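Local coordinates for protein DNA endonuclease I-CeuI (Chlamydomonas eugametos, PDB 2EX5) that cuts DNA as a homodimeric LAGLIDADG homing endonuclease, recognising a degenerate site of 17-19 base pairs and making a staggered cut in the service of intron homing, at residues F58-A63 with A143-E148; P83-T88 with E102-G107; V150-N155 with D183-Q188. The protein carries 1 engineered substitution. All coordinates share one frame; numbering follows the deposited sequence.

Overall arrangement
Contacts 1 and 2 both lie within the LAGLIDADG family region and touch each other, Val87 packing on Phe58 and Glu62, and Ala63 on Phe85. Contact 2, about 6 Å from the chain centre, is the core of the three: two phenylalanine rings and no polar bond between its segments. Contact 1, about 14 Å out, is also buried, with the second subunit packing on it, and is made by one carboxylate meeting a serine hydroxyl and a backbone amide. Contact 3, equally far out and only partly buried, shares helix 147-164 with contact 1 and pairs an arginine-to-carbonyl hydrogen bond with methionine packing beside the DNA backbone. Contacts 2 and 3 do not meet; their nearest atoms are about 7 Å apart.

Contact 1: F58-A63 with A143-E148; sequences FLEGEA and AFSSPE. With CA (calcium ion), chain E; nucleotides of chain B; nucleotides of chain A.
The Glu60 carboxylate reaches from the LAGLIDADG helix, the family's signature element at the subunit interface, to Ser145 and Ser146 in the turn before helix 147-164. A CG anti to the backbone N (chi1 172°) and a bend at chi2 bring the carboxylate to this turn, where its two oxygens take different partners. OE1 takes the backbone N of Ser146 at 3.3 Å on its syn side, 32° out of the carboxylate plane; OE2 takes Ser145 OG, modelled so short at 2.5 Å that the exact length is doubtful. Shortened to an alanine here, the side chain would probably leave the Ser146 amide and the Ser145 hydroxyl without this acceptor. This side is buried, with Phe54 of the second subunit packing on Glu60, whereas Ala143 and Pro147, near the two ends of the turn, are exposed and take no part. Two residues along the helix lies the cleavage site, where a calcium ion, probably standing in for magnesium, binds phosphates of both DNA strands; Glu62 OE1 meets it at 2.4 Å.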
loop_
_atom_site.group_PDB
_atom_site.type_symbol
_atom_site.label_atom_id
_atom_site.label_comp_id
_atom_site.label_asym_id
_atom_site.label_seq_id
_atom_site.Cartn_x
_atom_site.Cartn_y
_atom_site.Cartn_z
ATOM N N PHE C 58 1.900 -0.244 7.205
ATOM C CA PHE C 58 0.741 -0.540 6.355
ATOM C C PHE C 58 -0.016 0.766 5.954
ATOM O O PHE C 58 -0.509 0.877 4.862
ATOM C CB PHE C 58 -0.168 -1.412 7.181
ATOM C CG PHE C 58 -1.368 -1.836 6.475
ATOM C CD1 PHE C 58 -1.289 -2.807 5.515
ATOM C CD2 PHE C 58 -2.600 -1.287 6.775
ATOM C CE1 PHE C 58 -2.401 -3.227 4.903
ATOM C CE2 PHE C 58 -3.709 -1.677 6.097
ATOM C CZ PHE C 58 -3.585 -2.631 5.169
ATOM N N LEU C 59 -0.166 1.676 6.923
ATOM C CA LEU C 59 -0.894 2.882 6.775
ATOM C C LEU C 59 -0.158 3.887 5.879
ATOM O O LEU C 59 -0.827 4.682 5.159
ATOM C CB LEU C 59 -1.089 3.532 8.153
ATOM C CG LEU C 59 -1.992 2.940 9.251
ATOM C CD1 LEU C 59 -2.142 4.069 10.337
ATOM C CD2 LEU C 59 -3.312 2.503 8.644
ATOM N N GLU C 60 1.177 3.896 5.969
ATOM C CA GLU C 60 2.011 4.634 5.020
ATOM C C GLU C 60 1.671 4.204 3.591
ATOM O O GLU C 60 1.637 5.010 2.723
ATOM C CB GLU C 60 3.500 4.483 5.327
ATOM C CG GLU C 60 4.483 5.030 4.351
ATOM C CD GLU C 60 4.746 6.495 4.550
ATOM O OE1 GLU C 60 5.565 7.026 3.722
ATOM O OE2 GLU C 60 4.105 7.103 5.489
ATOM N N GLY C 61 1.376 2.908 3.439
ATOM C CA GLY C 61 0.948 2.280 2.225
ATOM C C GLY C 61 -0.481 2.510 1.782
ATOM O O GLY C 61 -0.660 2.754 0.611
ATOM N N GLU C 62 -1.484 2.389 2.666
ATOM C CA GLU C 62 -2.854 2.116 2.251
ATOM C C GLU C 62 -3.881 3.134 2.824
ATOM O O GLU C 62 -5.080 3.053 2.541
ATOM C CB GLU C 62 -3.256 0.710 2.738
ATOM C CG GLU C 62 -2.355 -0.475 2.358
ATOM C CD GLU C 62 -2.642 -0.996 1.002
ATOM O OE1 GLU C 62 -2.762 -0.158 0.116
ATOM O OE2 GLU C 62 -2.797 -2.226 0.788
ATOM N N ALA C 63 -3.416 3.994 3.729
ATOM C CA ALA C 63 -4.277 4.921 4.494
ATOM C C ALA C 63 -4.185 6.299 3.837
ATOM O O ALA C 63 -3.284 6.577 3.048
ATOM C CB ALA C 63 -3.759 5.006 5.926
ATOM N N ALA C 143 8.369 8.863 11.829
ATOM C CA ALA C 143 9.817 8.629 11.873
ATOM C C ALA C 143 10.293 7.919 10.621
ATOM O O ALA C 143 11.373 8.190 10.067
ATOM C CB ALA C 143 10.188 7.804 13.164
ATOM N N PHE C 144 9.472 7.019 10.123
ATOM C CA PHE C 144 9.841 6.282 8.915
ATOM C C PHE C 144 9.120 6.808 7.677
ATOM O O PHE C 144 9.243 6.264 6.593
ATOM C CB PHE C 144 9.534 4.785 9.130
ATOM C CG PHE C 144 9.812 4.282 10.538
ATOM C CD1 PHE C 144 11.097 3.883 10.932
ATOM C CD2 PHE C 144 8.810 4.221 11.476
ATOM C CE1 PHE C 144 11.359 3.359 12.234
ATOM C CE2 PHE C 144 9.068 3.720 12.791
ATOM C CZ PHE C 144 10.337 3.265 13.128
ATOM N N SER C 145 8.351 7.862 7.811
ATOM C CA SER C 145 7.548 8.315 6.736
ATOM C C SER C 145 8.292 9.232 5.741
ATOM O O SER C 145 9.320 9.828 6.055
ATOM C CB SER C 145 6.336 9.052 7.333
ATOM O OG SER C 145 5.266 9.073 6.429
ATOM N N SER C 146 7.749 9.323 4.531
ATOM C CA SER C 146 8.279 10.229 3.467
ATOM C C SER C 146 8.011 11.656 3.853
ATOM O O SER C 146 7.074 11.928 4.590
ATOM C CB SER C 146 7.643 9.927 2.070
ATOM O OG SER C 146 6.298 10.412 2.049
ATOM N N PRO C 147 8.881 12.594 3.422
ATOM C CA PRO C 147 8.555 13.988 3.625
ATOM C C PRO C 147 7.132 14.447 3.331
ATOM O O PRO C 147 6.587 15.190 4.125
ATOM C CB PRO C 147 9.610 14.723 2.737
ATOM C CG PRO C 147 10.885 13.835 2.971
ATOM C CD PRO C 147 10.255 12.420 2.885
ATOM N N GLU C 148 6.568 14.128 2.163
ATOM C CA GLU C 148 5.178 14.485 1.866
ATOM C C GLU C 148 4.203 14.022 2.925
ATOM O O GLU C 148 3.301 14.730 3.238
ATOM C CB GLU C 148 4.737 13.859 0.547
ATOM C CG GLU C 148 3.512 14.563 0.066
ATOM C CD GLU C 148 2.807 13.863 -1.015
ATOM O OE1 GLU C 148 3.382 12.855 -1.538
ATOM O OE2 GLU C 148 1.676 14.325 -1.359
HETATM CA CA CA E . -1.142 0.431 -1.530
ATOM P P DG B 16 -3.045 2.868 -2.481
ATOM O OP1 DG B 16 -3.329 3.767 -3.596
ATOM O OP2 DG B 16 -1.629 2.455 -2.307
ATOM O "O5'" DG B 16 -3.719 3.380 -1.097
ATOM C "C5'" DG B 16 -3.781 4.646 -0.496
ATOM C "C4'" DG B 16 -4.320 5.727 -1.497
ATOM O "O4'" DG B 16 -5.476 5.460 -2.361
ATOM C "C3'" DG B 16 -4.718 6.975 -0.838
ATOM O "O3'" DG B 16 -3.851 7.969 -1.602
ATOM C "C2'" DG B 16 -6.249 7.001 -0.986
ATOM C "C1'" DG B 16 -6.458 6.457 -2.386
ATOM N N9 DG B 16 -7.828 5.845 -2.611
ATOM C C8 DG B 16 -8.467 4.898 -1.819
ATOM N N7 DG B 16 -9.669 4.603 -2.179
ATOM C C5 DG B 16 -9.859 5.370 -3.329
ATOM C C6 DG B 16 -10.950 5.432 -4.223
ATOM O O6 DG B 16 -12.013 4.782 -4.062
ATOM N N1 DG B 16 -10.801 6.375 -5.289
ATOM C C2 DG B 16 -9.634 7.141 -5.406
ATOM N N2 DG B 16 -9.402 8.006 -6.412
ATOM N N3 DG B 16 -8.616 6.977 -4.618
ATOM C C4 DG B 16 -8.774 6.117 -3.597
ATOM P P DG B 15 -5.913 -3.559 -2.197
ATOM O OP1 DG B 15 -4.406 -3.364 -2.112
ATOM O OP2 DG B 15 -6.560 -4.669 -1.452
ATOM O "O5'" DG B 15 -6.368 -2.167 -1.505
ATOM C "C5'" DG B 15 -6.615 -0.888 -1.999
ATOM C "C4'" DG B 15 -5.493 -0.168 -2.698
ATOM O "O4'" DG B 15 -6.289 0.076 -3.855
ATOM C "C3'" DG B 15 -5.097 1.188 -2.067
ATOM O "O3'" DG B 15 -3.881 1.480 -2.676
ATOM C "C2'" DG B 15 -6.269 2.023 -2.419
ATOM C "C1'" DG B 15 -6.545 1.439 -3.812
ATOM N N9 DG B 15 -7.850 1.612 -4.409
ATOM C C8 DG B 15 -8.989 0.868 -4.165
ATOM N N7 DG B 15 -10.012 1.254 -4.840
ATOM C C5 DG B 15 -9.489 2.314 -5.628
ATOM C C6 DG B 15 -10.134 3.079 -6.568
ATOM O O6 DG B 15 -11.282 2.893 -6.873
ATOM N N1 DG B 15 -9.397 4.062 -7.211
ATOM C C2 DG B 15 -8.084 4.250 -6.907
ATOM N N2 DG B 15 -7.512 5.191 -7.644
ATOM N N3 DG B 15 -7.378 3.516 -6.009
ATOM C C4 DG B 15 -8.168 2.559 -5.397
ATOM P P DG A 16 -1.089 -1.320 -4.236
ATOM O OP1 DG A 16 -2.040 -1.602 -5.331
ATOM O OP2 DG A 16 -1.585 -1.394 -2.742
ATOM O "O5'" DG A 16 0.359 -2.032 -4.449
ATOM C "C5'" DG A 16 0.696 -3.484 -4.673
ATOM C "C4'" DG A 16 0.016 -4.160 -5.908
ATOM O "O4'" DG A 16 -0.023 -3.324 -7.087
ATOM C "C3'" DG A 16 0.529 -5.533 -6.421
ATOM O "O3'" DG A 16 -0.625 -6.346 -6.446
ATOM C "C2'" DG A 16 1.103 -5.295 -7.847
ATOM C "C1'" DG A 16 0.259 -4.112 -8.262
ATOM N N9 DG A 16 0.993 -3.362 -9.252
ATOM C C8 DG A 16 2.109 -2.601 -9.038
ATOM N N7 DG A 16 2.572 -2.055 -10.117
ATOM C C5 DG A 16 1.705 -2.485 -11.106
ATOM C C6 DG A 16 1.704 -2.244 -12.494
ATOM O O6 DG A 16 2.498 -1.548 -13.184
ATOM N N1 DG A 16 0.658 -2.914 -13.117
ATOM C C2 DG A 16 -0.245 -3.722 -12.562
ATOM N N2 DG A 16 -1.143 -4.280 -13.405
ATOM N N3 DG A 16 -0.272 -3.947 -11.257
ATOM C C4 DG A 16 0.739 -3.313 -10.595
#

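Contact 2: P83-T88 with E102-G107; sequences PEFNVT and EVFKTG. With nucleotides of chain B.
Phe104, the last residue of helix 94-104, meets Phe85 of strand 79-90 through an oblique ring pair. Two residues earlier, Glu102 lies one turn back from Lys105, and its OE1 forms a salt bridge with Lys105 NZ that stays within this segment. Val103 turns to the neighbouring helices, packing on Leu55 and Phe136. Phe104 then carries the contact: the two side chains approach from opposite directions, the ring planes stand at 72° with centroids 5.4 Å apart, and the nearest atoms are Phe85 CE1 and Phe104 CE1 at 3.8 Å. The Phe85 ring is carried to this meeting by a CG anti to its backbone N (chi1 167°), while Phe136 adds an edge-to-face partner to Phe104. Here the LAGLIDADG fold lays its helices against one face of an antiparallel sheet and its DNA against the other. The alternation of the strand serves both faces: beside the inward Phe85, Glu84 OE1 accepts a hydrogen bond from N4 of DC18 of chain B at 2.9 Å, and Thr88 CG2 lies 3.8 Å from C5' of DG15 of chain B. Lys105, the first residue past the helix, has a positive phi of 65°. Past Thr106, Gly107 leads into strand 108-111 with backbone angles at which a beta carbon would collide with the carbonyl oxygen of Thr106.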
loop_
_atom_site.group_PDB
_atom_site.type_symbol
_atom_site.label_atom_id
_atom_site.label_comp_id
_atom_site.label_asym_id
_atom_site.label_seq_id
_atom_site.Cartn_x
_atom_site.Cartn_y
_atom_site.Cartn_z
ATOM N N PRO C 83 -12.301 16.922 7.219
ATOM C CA PRO C 83 -11.224 15.934 7.393
ATOM C C PRO C 83 -11.768 14.485 7.524
ATOM O O PRO C 83 -12.837 14.225 8.172
ATOM C CB PRO C 83 -10.553 16.376 8.711
ATOM C CG PRO C 83 -11.577 17.027 9.497
ATOM C CD PRO C 83 -12.655 17.533 8.516
ATOM N N GLU C 84 -11.027 13.557 6.982
ATOM C CA GLU C 84 -11.387 12.147 7.059
ATOM C C GLU C 84 -10.068 11.382 7.072
ATOM O O GLU C 84 -9.165 11.733 6.366
ATOM C CB GLU C 84 -12.221 11.743 5.858
ATOM C CG GLU C 84 -12.559 10.181 5.815
ATOM C CD GLU C 84 -13.596 9.864 4.800
ATOM O OE1 GLU C 84 -13.273 9.122 3.871
ATOM O OE2 GLU C 84 -14.756 10.409 4.861
ATOM N N PHE C 85 -9.972 10.328 7.883
ATOM C CA PHE C 85 -8.950 9.272 7.730
ATOM C C PHE C 85 -9.567 8.015 7.137
ATOM O O PHE C 85 -10.604 7.636 7.595
ATOM C CB PHE C 85 -8.449 8.995 9.115
ATOM C CG PHE C 85 -7.613 7.725 9.234
ATOM C CD1 PHE C 85 -8.169 6.539 9.743
ATOM C CD2 PHE C 85 -6.308 7.735 8.872
ATOM C CE1 PHE C 85 -7.383 5.363 9.832
ATOM C CE2 PHE C 85 -5.533 6.565 8.937
ATOM C CZ PHE C 85 -6.091 5.385 9.458
ATOM N N ASN C 86 -8.950 7.289 6.200
ATOM C CA ASN C 86 -9.566 6.011 5.805
ATOM C C ASN C 86 -8.485 5.120 5.418
ATOM O O ASN C 86 -7.390 5.621 5.118
ATOM C CB ASN C 86 -10.615 6.043 4.634
ATOM C CG ASN C 86 -10.057 6.511 3.275
ATOM O OD1 ASN C 86 -10.572 7.437 2.720
ATOM N ND2 ASN C 86 -9.039 5.880 2.750
ATOM N N VAL C 87 -8.822 3.821 5.340
ATOM C CA VAL C 87 -7.896 2.744 4.915
ATOM C C VAL C 87 -8.691 1.709 4.188
ATOM O O VAL C 87 -9.603 1.156 4.759
ATOM C CB VAL C 87 -7.235 1.998 6.121
ATOM C CG1 VAL C 87 -5.743 1.336 5.687
ATOM C CG2 VAL C 87 -7.043 2.928 7.170
ATOM N N THR C 88 -8.189 1.298 3.031
ATOM C CA THR C 88 -8.855 0.524 2.041
ATOM C C THR C 88 -8.059 -0.732 1.856
ATOM O O THR C 88 -6.841 -0.760 1.944
ATOM C CB THR C 88 -8.909 1.334 0.737
ATOM O OG1 THR C 88 -9.451 2.603 1.102
ATOM C CG2 THR C 88 -9.734 0.653 -0.356
ATOM N N GLU C 102 -8.803 -2.357 16.212
ATOM C CA GLU C 102 -8.323 -2.786 17.524
ATOM C C GLU C 102 -7.354 -1.746 18.111
ATOM O O GLU C 102 -7.540 -1.365 19.253
ATOM C CB GLU C 102 -7.812 -4.233 17.449
ATOM C CG GLU C 102 -7.528 -4.818 18.765
ATOM C CD GLU C 102 -8.660 -5.596 19.367
ATOM O OE1 GLU C 102 -9.217 -5.125 20.367
ATOM O OE2 GLU C 102 -8.997 -6.644 18.868
ATOM N N VAL C 103 -6.398 -1.207 17.327
ATOM C CA VAL C 103 -5.561 -0.127 17.865
ATOM C C VAL C 103 -6.184 1.241 18.013
ATOM O O VAL C 103 -5.836 1.965 18.973
ATOM C CB VAL C 103 -4.057 -0.007 17.282
ATOM C CG1 VAL C 103 -3.843 -0.769 16.090
ATOM C CG2 VAL C 103 -3.555 1.415 17.221
ATOM N N PHE C 104 -7.072 1.664 17.091
ATOM C CA PHE C 104 -7.678 2.946 17.393
ATOM C C PHE C 104 -8.812 2.858 18.396
ATOM O O PHE C 104 -9.213 3.876 18.880
ATOM C CB PHE C 104 -8.125 3.749 16.115
ATOM C CG PHE C 104 -7.042 3.924 15.080
ATOM C CD1 PHE C 104 -7.110 3.226 13.879
ATOM C CD2 PHE C 104 -5.951 4.760 15.297
ATOM C CE1 PHE C 104 -6.124 3.393 12.888
ATOM C CE2 PHE C 104 -4.932 4.938 14.272
ATOM C CZ PHE C 104 -5.086 4.256 13.061
ATOM N N LYS C 105 -9.393 1.690 18.638
ATOM C CA LYS C 105 -10.618 1.619 19.513
ATOM C C LYS C 105 -11.895 2.307 18.993
ATOM O O LYS C 105 -12.811 2.572 19.777
ATOM C CB LYS C 105 -10.310 2.043 20.972
ATOM C CG LYS C 105 -9.462 1.032 21.771
ATOM C CD LYS C 105 -9.759 -0.386 21.297
ATOM C CE LYS C 105 -9.002 -1.532 22.142
ATOM N NZ LYS C 105 -9.272 -2.949 21.545
ATOM N N THR C 106 -11.959 2.584 17.669
ATOM C CA THR C 106 -13.053 3.331 17.032
ATOM C C THR C 106 -12.826 3.123 15.488
ATOM O O THR C 106 -11.803 2.554 15.087
ATOM C CB THR C 106 -13.127 4.810 17.479
ATOM O OG1 THR C 106 -14.440 5.350 17.195
ATOM C CG2 THR C 106 -12.004 5.689 16.810
ATOM N N GLY C 107 -13.793 3.538 14.667
ATOM C CA GLY C 107 -13.777 3.319 13.247
ATOM C C GLY C 107 -14.876 2.369 12.967
ATOM O O GLY C 107 -15.508 1.803 13.881
ATOM P P DC B 18 -7.711 14.636 -1.876
ATOM O OP1 DC B 18 -7.719 15.652 -2.939
ATOM O OP2 DC B 18 -6.648 14.677 -0.866
ATOM O "O5'" DC B 18 -9.008 14.710 -0.956
ATOM C "C5'" DC B 18 -10.363 15.236 -1.180
ATOM C "C4'" DC B 18 -11.102 14.575 -2.348
ATOM O "O4'" DC B 18 -11.194 13.154 -2.126
ATOM C "C3'" DC B 18 -12.559 14.986 -2.519
ATOM O "O3'" DC B 18 -12.591 16.121 -3.383
ATOM C "C2'" DC B 18 -13.303 13.765 -3.115
ATOM C "C1'" DC B 18 -12.461 12.656 -2.520
ATOM N N1 DC B 18 -12.979 11.741 -1.351
ATOM C C2 DC B 18 -14.052 10.932 -1.663
ATOM O O2 DC B 18 -14.482 11.158 -2.776
ATOM N N3 DC B 18 -14.576 10.004 -0.770
ATOM C C4 DC B 18 -13.968 9.885 0.406
ATOM N N4 DC B 18 -14.521 8.995 1.236
ATOM C C5 DC B 18 -12.859 10.710 0.789
ATOM C C6 DC B 18 -12.379 11.649 -0.111
ATOM P P DG B 15 -5.913 -3.559 -2.197
ATOM O OP1 DG B 15 -4.406 -3.364 -2.112
ATOM O OP2 DG B 15 -6.560 -4.669 -1.452
ATOM O "O5'" DG B 15 -6.368 -2.167 -1.505
ATOM C "C5'" DG B 15 -6.615 -0.888 -1.999
ATOM C "C4'" DG B 15 -5.493 -0.168 -2.698
ATOM O "O4'" DG B 15 -6.289 0.076 -3.855
ATOM C "C3'" DG B 15 -5.097 1.188 -2.067
ATOM O "O3'" DG B 15 -3.881 1.480 -2.676
ATOM C "C2'" DG B 15 -6.269 2.023 -2.419
ATOM C "C1'" DG B 15 -6.545 1.439 -3.812
ATOM N N9 DG B 15 -7.850 1.612 -4.409
ATOM C C8 DG B 15 -8.989 0.868 -4.165
ATOM N N7 DG B 15 -10.012 1.254 -4.840
ATOM C C5 DG B 15 -9.489 2.314 -5.628
ATOM C C6 DG B 15 -10.134 3.079 -6.568
ATOM O O6 DG B 15 -11.282 2.893 -6.873
ATOM N N1 DG B 15 -9.397 4.062 -7.211
ATOM C C2 DG B 15 -8.084 4.250 -6.907
ATOM N N2 DG B 15 -7.512 5.191 -7.644
ATOM N N3 DG B 15 -7.378 3.516 -6.009
ATOM C C4 DG B 15 -8.168 2.559 -5.397
#

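Contact 3: V150-N155 with D183-Q188; sequences VKRVAN and DQMRKQ. With nucleotides of chain B.
Arg152 NH2 donates to the carbonyl O of Met185 at 2.8 Å, with an N-H...O angle of 156° and the oxygen close to the guanidinium plane. NH1 adds a weak second bond to the same oxygen, another weak one to OP2 of DC18 of chain B, and a hydrogen bond to Leu65 O on strand 63-71. The neighbouring OP1 of that nucleotide is held by main-chain amides, Lys187 N at 2.8 Å in a nearly straight bond and Gln188 N at 3.2 Å. Beyond the polar atoms, Met185, bent at chi3 (66°), puts CE over the centre of one guanidinium face, 4.0 Å above its plane, while Lys187 CD passes 3.3 Å from Arg152 NH2. Farther along the helix, Asn155 CB rests on Met185 SD at 3.6 Å. Helix 171-185 is thereby joined to helix 147-164, and the backbone amides of Lys187 and Gln188 hold a DNA phosphate where the DNA-contacting region 187-195 begins.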
loop_
_atom_site.group_PDB
_atom_site.type_symbol
_atom_site.label_atom_id
_atom_site.label_comp_id
_atom_site.label_asym_id
_atom_site.label_seq_id
_atom_site.Cartn_x
_atom_site.Cartn_y
_atom_site.Cartn_z
ATOM N N VAL C 150 4.560 13.079 6.102
ATOM C CA VAL C 150 4.859 13.835 7.349
ATOM C C VAL C 150 4.236 15.191 7.303
ATOM O O VAL C 150 3.567 15.607 8.244
ATOM C CB VAL C 150 6.440 13.982 7.640
ATOM C CG1 VAL C 150 6.772 14.849 8.865
ATOM C CG2 VAL C 150 7.067 12.676 7.727
ATOM N N LYS C 151 4.418 15.899 6.214
ATOM C CA LYS C 151 3.769 17.222 6.097
ATOM C C LYS C 151 2.221 17.119 6.051
ATOM O O LYS C 151 1.541 17.998 6.543
ATOM C CB LYS C 151 4.326 17.935 4.834
ATOM C CG LYS C 151 3.495 19.049 4.304
ATOM C CD LYS C 151 4.009 19.390 2.846
ATOM C CE LYS C 151 3.470 18.361 1.694
ATOM N NZ LYS C 151 3.765 18.903 0.249
ATOM N N ARG C 152 1.658 16.061 5.460
ATOM C CA ARG C 152 0.160 15.915 5.445
ATOM C C ARG C 152 -0.322 15.716 6.865
ATOM O O ARG C 152 -1.284 16.291 7.311
ATOM C CB ARG C 152 -0.275 14.729 4.597
ATOM C CG ARG C 152 -0.058 14.924 3.143
ATOM C CD ARG C 152 -0.609 13.753 2.325
ATOM N NE ARG C 152 -2.061 13.738 2.278
ATOM C CZ ARG C 152 -2.835 14.436 1.424
ATOM N NH1 ARG C 152 -4.163 14.307 1.451
ATOM N NH2 ARG C 152 -2.295 15.255 0.544
ATOM N N VAL C 153 0.400 14.920 7.619
ATOM C CA VAL C 153 0.098 14.798 9.070
ATOM C C VAL C 153 0.114 16.159 9.789
ATOM O O VAL C 153 -0.793 16.436 10.641
ATOM C CB VAL C 153 1.061 13.743 9.826
ATOM C CG1 VAL C 153 0.915 13.857 11.379
ATOM C CG2 VAL C 153 0.745 12.262 9.337
ATOM N N ALA C 154 1.108 17.030 9.489
ATOM C CA ALA C 154 1.207 18.254 10.288
ATOM C C ALA C 154 0.042 19.147 9.882
ATOM O O ALA C 154 -0.612 19.826 10.664
ATOM C CB ALA C 154 2.585 18.994 10.002
ATOM N N ASN C 155 -0.202 19.186 8.610
ATOM C CA ASN C 155 -1.306 20.020 8.093
ATOM C C ASN C 155 -2.711 19.542 8.482
ATOM O O ASN C 155 -3.567 20.380 8.764
ATOM C CB ASN C 155 -1.247 19.907 6.556
ATOM C CG ASN C 155 -0.339 20.922 5.961
ATOM O OD1 ASN C 155 0.193 20.727 4.867
ATOM N ND2 ASN C 155 -0.130 21.976 6.674
ATOM N N ASP C 183 -6.215 23.509 0.120
ATOM C CA ASP C 183 -5.690 23.666 -1.245
ATOM C C ASP C 183 -4.330 22.973 -1.410
ATOM O O ASP C 183 -4.122 22.285 -2.361
ATOM C CB ASP C 183 -5.458 25.203 -1.522
ATOM C CG ASP C 183 -4.777 25.444 -2.865
ATOM O OD1 ASP C 183 -5.330 24.978 -3.870
ATOM O OD2 ASP C 183 -3.693 26.061 -2.888
ATOM N N GLN C 184 -3.394 23.203 -0.485
ATOM C CA GLN C 184 -2.008 22.570 -0.501
ATOM C C GLN C 184 -2.089 21.037 -0.348
ATOM O O GLN C 184 -1.274 20.279 -0.916
ATOM C CB GLN C 184 -1.198 23.152 0.682
ATOM C CG GLN C 184 -0.651 24.553 0.474
ATOM C CD GLN C 184 -0.509 25.420 1.748
ATOM O OE1 GLN C 184 -0.784 26.646 1.713
ATOM N NE2 GLN C 184 -0.038 24.815 2.858
ATOM N N MET C 185 -3.086 20.538 0.377
ATOM C CA MET C 185 -3.196 19.046 0.515
ATOM C C MET C 185 -3.977 18.344 -0.567
ATOM O O MET C 185 -4.083 17.052 -0.566
ATOM C CB MET C 185 -3.800 18.668 1.845
ATOM C CG MET C 185 -3.135 19.357 3.010
ATOM S SD MET C 185 -3.978 18.881 4.498
ATOM C CE MET C 185 -3.521 17.090 4.481
ATOM N N ARG C 186 -4.514 19.129 -1.529
ATOM C CA ARG C 186 -5.285 18.453 -2.587
ATOM C C ARG C 186 -4.536 17.460 -3.412
ATOM O O ARG C 186 -3.397 17.663 -3.770
ATOM C CB ARG C 186 -6.026 19.411 -3.497
ATOM C CG ARG C 186 -7.008 20.268 -2.794
ATOM C CD ARG C 186 -7.677 21.161 -3.823
ATOM N NE ARG C 186 -8.579 20.415 -4.706
ATOM C CZ ARG C 186 -9.388 20.999 -5.564
ATOM N NH1 ARG C 186 -9.343 22.358 -5.740
ATOM N NH2 ARG C 186 -10.200 20.233 -6.271
ATOM N N LYS C 187 -5.161 16.363 -3.786
ATOM C CA LYS C 187 -4.476 15.384 -4.639
ATOM C C LYS C 187 -5.268 15.141 -5.927
ATOM O O LYS C 187 -4.736 14.543 -6.902
ATOM C CB LYS C 187 -4.503 14.062 -3.898
ATOM C CG LYS C 187 -3.229 13.454 -3.569
ATOM C CD LYS C 187 -2.504 14.178 -2.587
ATOM C CE LYS C 187 -1.117 14.278 -3.062
ATOM N NZ LYS C 187 -0.806 13.155 -3.939
ATOM N N GLN C 188 -6.521 15.586 -5.939
ATOM C CA GLN C 188 -7.431 15.392 -7.131
ATOM C C GLN C 188 -7.954 16.707 -7.788
ATOM O O GLN C 188 -9.007 16.690 -8.386
ATOM C CB GLN C 188 -8.668 14.548 -6.724
ATOM C CG GLN C 188 -8.299 13.202 -6.224
ATOM C CD GLN C 188 -9.451 12.465 -5.621
ATOM O OE1 GLN C 188 -9.425 11.258 -5.571
ATOM N NE2 GLN C 188 -10.506 13.170 -5.262
ATOM P P DC B 18 -7.711 14.636 -1.876
ATOM O OP1 DC B 18 -7.719 15.652 -2.939
ATOM O OP2 DC B 18 -6.648 14.677 -0.866
ATOM O "O5'" DC B 18 -9.008 14.710 -0.956
ATOM C "C5'" DC B 18 -10.363 15.236 -1.180
ATOM C "C4'" DC B 18 -11.102 14.575 -2.348
ATOM O "O4'" DC B 18 -11.194 13.154 -2.126
ATOM C "C3'" DC B 18 -12.559 14.986 -2.519
ATOM O "O3'" DC B 18 -12.591 16.121 -3.383
ATOM C "C2'" DC B 18 -13.303 13.765 -3.115
ATOM C "C1'" DC B 18 -12.461 12.656 -2.520
ATOM N N1 DC B 18 -12.979 11.741 -1.351
ATOM C C2 DC B 18 -14.052 10.932 -1.663
ATOM O O2 DC B 18 -14.482 11.158 -2.776
ATOM N N3 DC B 18 -14.576 10.004 -0.770
ATOM C C4 DC B 18 -13.968 9.885 0.406
ATOM N N4 DC B 18 -14.521 8.995 1.236
ATOM C C5 DC B 18 -12.859 10.710 0.789
ATOM C C6 DC B 18 -12.379 11.649 -0.111
ATOM P P DA B 17 -3.863 9.378 -1.031
ATOM O OP1 DA B 17 -2.706 10.023 -1.670
ATOM O OP2 DA B 17 -4.006 9.365 0.458
ATOM O "O5'" DA B 17 -5.257 10.047 -1.507
ATOM C "C5'" DA B 17 -5.498 10.348 -2.964
ATOM C "C4'" DA B 17 -6.841 11.066 -3.085
ATOM O "O4'" DA B 17 -7.854 10.012 -2.895
ATOM C "C3'" DA B 17 -7.110 12.046 -1.981
ATOM O "O3'" DA B 17 -7.538 13.228 -2.596
ATOM C "C2'" DA B 17 -8.263 11.341 -1.160
ATOM C "C1'" DA B 17 -8.942 10.482 -2.199
ATOM N N9 DA B 17 -9.883 9.408 -1.753
ATOM C C8 DA B 17 -9.881 8.614 -0.587
ATOM N N7 DA B 17 -10.875 7.778 -0.538
ATOM C C5 DA B 17 -11.633 8.042 -1.707
ATOM C C6 DA B 17 -12.845 7.525 -2.264
ATOM N N6 DA B 17 -13.633 6.589 -1.718
ATOM N N1 DA B 17 -13.268 8.025 -3.459
ATOM C C2 DA B 17 -12.544 9.003 -4.068
ATOM N N3 DA B 17 -11.365 9.556 -3.677
ATOM C C4 DA B 17 -10.989 9.032 -2.464
#